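Local coordinates for putative short-chain dehydrogenase/reductase (Corynebacterium glutamicum, PDB 3E9N) that probably catalyses NAD(P)(H)-dependent oxidation or reduction as a short-chain dehydrogenase/reductase, its substrate possibly being acetoacetyl-CoA, at the interface of chains A and B. Sequence-based numbering; all coordinates share one arbitrary frame. Chains: chain A/B, Putative short-chain dehydrogenase/reductase.

Contact 1: the interface of chains A and B. Residues chain A 143-144, 147; chain B 156, 159-160, 163.
Helix 144-164, the helix that carries the YxxxK catalytic motif of short-chain dehydrogenases/reductases, packs here against its own copy: A:Thr144 and A:Ala147 from its first turn in chain A meet B:Leu156, B:Ala159, B:Phe160 and B:Glu163 from its last turns in chain B. The paired alanines allow a close approach of the two helices at this point. The methyl CB of A:Ala147 faces CB of B:Ala159 at 3.8 Å, and that same B:Ala159 methyl also rests on CA of A:Thr144, 4.0 Å away, and near the carbonyl of A:Asn143. A:Thr144 packs beside B:Leu156. Its side chain runs alongside that of the leucine and points the same way, with the branch methyl CD1 of B:Leu156 touching both arms of the threonine: the hydroxyl OG1 at 3.5 Å and the methyl CG2 at 4.0 Å. CG of B:Leu156 lies anti to the backbone nitrogen (chi1 163°), which carries the leucine out towards the threonine, and chi2 of 65° then sets CD1 against it. OG1 also looks towards the B:Leu156 carbonyl O, 3.7 Å away, a distance too long to count as a hydrogen bond, and towards the backbone N and the CB of B:Phe160. At the outer end, B:Glu163 stretches out beyond CG (chi2 172°) and brings its carboxylate OE2 beside the first turn of the partner helix, 3.4 Å from the backbone N of A:Thr144 but off the line of its N-H, and 3.7 Å from CA of A:Asn143. This is proximity rather than a bond, though the positive end of the helix dipole may favour the carboxylate there. The patch thus joins the N-terminal end of one copy of helix 144-164 to the C-terminal end of the other. A:Ala147 lies between the catalytic tyrosine and lysine in sequence, and packing there may help to position the helix, which follows strand 127-131 of the Rossmann-type fold.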
ATOM      1  N   ASN A 143     -15.568   7.990  -7.473  1.00 50.45           N
ATOM      2  CA  ASN A 143     -16.400   6.884  -7.952  1.00 50.64           C
ATOM      3  C   ASN A 143     -15.786   5.477  -7.736  1.00 49.51           C
ATOM      4  O   ASN A 143     -14.591   5.300  -7.515  1.00 49.18           O
ATOM      5  CB  ASN A 143     -16.787   7.100  -9.429  1.00 51.38           C
ATOM      6  CG  ASN A 143     -17.983   6.235  -9.869  1.00 55.31           C
ATOM      7  OD1 ASN A 143     -17.832   5.043 -10.139  1.00 59.47           O
ATOM      8  ND2 ASN A 143     -19.179   6.847  -9.966  1.00 59.40           N
ATOM      9  N   THR A 144     -16.653   4.490  -7.830  1.00 48.52           N
ATOM     10  CA  THR A 144     -16.353   3.111  -7.570  1.00 47.49           C
ATOM     11  C   THR A 144     -15.615   2.504  -8.776  1.00 46.71           C
ATOM     12  O   THR A 144     -14.689   1.714  -8.619  1.00 46.50           O
ATOM     13  CB  THR A 144     -17.690   2.393  -7.270  1.00 47.89           C
ATOM     14  OG1 THR A 144     -17.614   1.642  -6.045  1.00 48.92           O
ATOM     15  CG2 THR A 144     -18.130   1.520  -8.412  1.00 48.32           C
ATOM     16  N   ALA A 147     -11.821   3.991  -9.085  1.00 42.44           N
ATOM     17  CA  ALA A 147     -10.961   3.344  -8.089  1.00 40.35           C
ATOM     18  C   ALA A 147     -10.611   1.929  -8.524  1.00 38.86           C
ATOM     19  O   ALA A 147      -9.463   1.514  -8.433  1.00 38.99           O
ATOM     20  CB  ALA A 147     -11.658   3.330  -6.722  1.00 41.01           C
TER
ATOM     21  N   LEU B 156     -12.647  -1.577  -5.639  1.00 35.11           N
ATOM     22  CA  LEU B 156     -14.119  -1.518  -5.622  1.00 35.61           C
ATOM     23  C   LEU B 156     -14.677  -1.404  -4.185  1.00 35.99           C
ATOM     24  O   LEU B 156     -15.438  -0.501  -3.875  1.00 35.86           O
ATOM     25  CB  LEU B 156     -14.736  -2.735  -6.313  1.00 34.78           C
ATOM     26  CG  LEU B 156     -16.234  -2.962  -5.992  1.00 35.73           C
ATOM     27  CD1 LEU B 156     -17.094  -1.806  -6.523  1.00 32.43           C
ATOM     28  CD2 LEU B 156     -16.769  -4.299  -6.543  1.00 33.30           C
ATOM     29  N   ALA B 159     -13.906   1.944  -2.177  1.00 37.54           N
ATOM     30  CA  ALA B 159     -14.573   3.200  -2.594  1.00 38.00           C
ATOM     31  C   ALA B 159     -16.063   3.117  -2.220  1.00 38.45           C
ATOM     32  O   ALA B 159     -16.672   4.093  -1.786  1.00 38.20           O
ATOM     33  CB  ALA B 159     -14.415   3.451  -4.100  1.00 37.83           C
ATOM     34  N   PHE B 160     -16.621   1.930  -2.416  1.00 38.17           N
ATOM     35  CA  PHE B 160     -17.954   1.618  -2.011  1.00 39.48           C
ATOM     36  C   PHE B 160     -18.155   1.940  -0.543  1.00 40.90           C
ATOM     37  O   PHE B 160     -19.140   2.596  -0.170  1.00 41.72           O
ATOM     38  CB  PHE B 160     -18.232   0.156  -2.295  1.00 38.86           C
ATOM     39  CG  PHE B 160     -19.672  -0.231  -2.098  1.00 40.08           C
ATOM     40  CD1 PHE B 160     -20.674   0.419  -2.804  1.00 38.63           C
ATOM     41  CD2 PHE B 160     -20.021  -1.271  -1.225  1.00 37.79           C
ATOM     42  CE1 PHE B 160     -22.013   0.046  -2.636  1.00 40.30           C
ATOM     43  CE2 PHE B 160     -21.338  -1.623  -1.028  1.00 39.58           C
ATOM     44  CZ  PHE B 160     -22.350  -0.949  -1.740  1.00 41.65           C
ATOM     45  N   GLU B 163     -18.449   5.604  -0.053  1.00 51.35           N
ATOM     46  CA  GLU B 163     -19.692   6.074  -0.621  1.00 53.40           C
ATOM     47  C   GLU B 163     -20.889   5.869   0.286  1.00 53.46           C
ATOM     48  O   GLU B 163     -21.755   6.735   0.351  1.00 53.03           O
ATOM     49  CB  GLU B 163     -19.955   5.398  -1.954  1.00 54.08           C
ATOM     50  CG  GLU B 163     -19.502   6.246  -3.133  1.00 57.83           C
ATOM     51  CD  GLU B 163     -19.582   5.492  -4.437  1.00 62.39           C
ATOM     52  OE1 GLU B 163     -20.574   4.725  -4.611  1.00 62.90           O
ATOM     53  OE2 GLU B 163     -18.644   5.659  -5.268  1.00 63.64           O
TER

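Contact 2: the interface of chains A and B. Residues chain A 107-108, 111, 156; chain B 99, 144.
The indole of B:Trp99, on helix 96-116, turns one face towards helix 95-124 of chain A, whose side chains meet it mainly at its margins, in the helix-packing interface typical of short-chain dehydrogenases/reductases. A:Ile108 packs over the CB-CG corner where the indole joins its side chain: its CG2 is almost directly above CG of B:Trp99 at 3.9 Å, while its CG1 lies beside the tryptophan CB. The two side chains slide past each other in opposite directions. On the same face, A:Ala111 CB approaches CZ2 of B:Trp99 at 3.3 Å, a close contact that comes from above the ring but is displaced outwards past its rim. A:Val107 does the same at another corner. Its CG1, turned anti to the backbone nitrogen (chi1 -179°), comes within 3.8 Å of CZ3 of B:Trp99, and the valine side chain crosses that of the tryptophan at about a right angle. Three residues of helix 95-124 therefore approach from one side of the indole and touch it around its perimeter. With CG anti to the carbonyl carbon (chi1 -79°), the B:Trp99 side chain reaches towards the partner helix, and chi2 of 101° turns the ring's face to it.

Further out, A:Leu156 of helix 144-164 closes the far edge of the six-membered ring. Its CD1 stands 4.0 Å from CH2 of B:Trp99, shifted slightly towards the face that the other three approach, and probably limits how far the indole could slide in that direction. The same methyl bridges to B:Thr144, at the beginning of helix 144-164 in chain B, with CG2 of the threonine 3.7 Å away. The polar rim begins here: the B:Thr144 hydroxyl OG1 lies 3.4 Å from CD1 of A:Leu156 and 3.8 Å from the backbone O of the same leucine.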
ATOM      1  N   VAL A 107      -7.608  -1.195 -18.666  1.00 35.13           N
ATOM      2  CA  VAL A 107      -6.964  -2.382 -18.122  1.00 33.64           C
ATOM      3  C   VAL A 107      -6.791  -3.443 -19.206  1.00 33.49           C
ATOM      4  O   VAL A 107      -5.674  -3.919 -19.422  1.00 34.35           O
ATOM      5  CB  VAL A 107      -7.780  -2.962 -16.962  1.00 33.68           C
ATOM      6  CG1 VAL A 107      -7.102  -4.179 -16.379  1.00 33.59           C
ATOM      7  CG2 VAL A 107      -8.004  -1.902 -15.883  1.00 33.12           C
ATOM      8  N   ILE A 108      -7.864  -3.812 -19.911  1.00 31.94           N
ATOM      9  CA  ILE A 108      -7.742  -4.944 -20.839  1.00 30.64           C
ATOM     10  C   ILE A 108      -6.903  -4.626 -22.095  1.00 30.17           C
ATOM     11  O   ILE A 108      -6.000  -5.360 -22.461  1.00 30.32           O
ATOM     12  CB  ILE A 108      -9.094  -5.619 -21.159  1.00 31.21           C
ATOM     13  CG1 ILE A 108      -9.860  -5.950 -19.866  1.00 29.95           C
ATOM     14  CG2 ILE A 108      -8.821  -6.888 -21.939  1.00 31.55           C
ATOM     15  CD1 ILE A 108     -11.400  -6.348 -20.022  1.00 29.21           C
ATOM     16  N   ALA A 111      -3.142  -4.537 -21.173  1.00 29.81           N
ATOM     17  CA  ALA A 111      -2.698  -5.906 -21.062  1.00 30.45           C
ATOM     18  C   ALA A 111      -2.621  -6.611 -22.423  1.00 30.89           C
ATOM     19  O   ALA A 111      -1.686  -7.349 -22.678  1.00 31.96           O
ATOM     20  CB  ALA A 111      -3.626  -6.684 -20.163  1.00 29.69           C
ATOM     21  N   LEU A 156      -1.923  -5.186 -12.615  1.00 30.82           N
ATOM     22  CA  LEU A 156      -1.486  -5.613 -13.943  1.00 30.82           C
ATOM     23  C   LEU A 156      -0.016  -5.215 -14.137  1.00 31.09           C
ATOM     24  O   LEU A 156       0.809  -6.062 -14.441  1.00 31.07           O
ATOM     25  CB  LEU A 156      -2.350  -4.930 -15.051  1.00 30.06           C
ATOM     26  CG  LEU A 156      -1.891  -5.075 -16.527  1.00 29.21           C
ATOM     27  CD1 LEU A 156      -1.684  -6.517 -16.943  1.00 25.94           C
ATOM     28  CD2 LEU A 156      -2.873  -4.428 -17.458  1.00 29.15           C
TER
ATOM     29  N   TRP B  99      -9.863 -12.435 -19.452  1.00 39.26           N
ATOM     30  CA  TRP B  99     -10.073 -11.116 -18.842  1.00 39.75           C
ATOM     31  C   TRP B  99     -11.548 -10.783 -18.593  1.00 40.35           C
ATOM     32  O   TRP B  99     -11.912 -10.307 -17.493  1.00 39.90           O
ATOM     33  CB  TRP B  99      -9.461  -9.974 -19.682  1.00 38.58           C
ATOM     34  CG  TRP B  99      -8.016  -9.809 -19.524  1.00 39.03           C
ATOM     35  CD1 TRP B  99      -7.048 -10.243 -20.377  1.00 36.04           C
ATOM     36  CD2 TRP B  99      -7.333  -9.121 -18.451  1.00 38.95           C
ATOM     37  NE1 TRP B  99      -5.823  -9.885 -19.911  1.00 36.87           N
ATOM     38  CE2 TRP B  99      -5.954  -9.190 -18.733  1.00 36.29           C
ATOM     39  CE3 TRP B  99      -7.756  -8.467 -17.282  1.00 36.02           C
ATOM     40  CZ2 TRP B  99      -4.968  -8.667 -17.856  1.00 33.90           C
ATOM     41  CZ3 TRP B  99      -6.791  -7.918 -16.438  1.00 36.25           C
ATOM     42  CH2 TRP B  99      -5.406  -8.021 -16.736  1.00 33.90           C
ATOM     43  N   THR B 144      -1.369 -12.181 -14.583  1.00 43.95           N
ATOM     44  CA  THR B 144      -1.596 -10.790 -14.735  1.00 43.56           C
ATOM     45  C   THR B 144      -3.097 -10.506 -14.479  1.00 42.78           C
ATOM     46  O   THR B 144      -3.450  -9.530 -13.774  1.00 42.90           O
ATOM     47  CB  THR B 144      -1.041 -10.454 -16.137  1.00 43.26           C
ATOM     48  OG1 THR B 144      -0.130  -9.369 -16.043  1.00 44.96           O
ATOM     49  CG2 THR B 144      -2.112 -10.221 -17.169  1.00 44.37           C
TER

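About 20 Å separates the C-alpha centres of contact 1 and contact 2, yet both draw on helix 144-164 of each chain. The threonine-leucine pair seen in contact 1 returns in contact 2 with the chains exchanged, as the two-fold symmetry of the interface requires. Contact 2 adds the neighbouring helix, 95-124 in chain A and 96-116 in chain B, so that two helices from each subunit pack together, as in the four-helix interface common in this family. The deposited assembly holds four copies, and this pairing is plausibly a dimeric building block, although the structure alone does not establish the oligomer in solution.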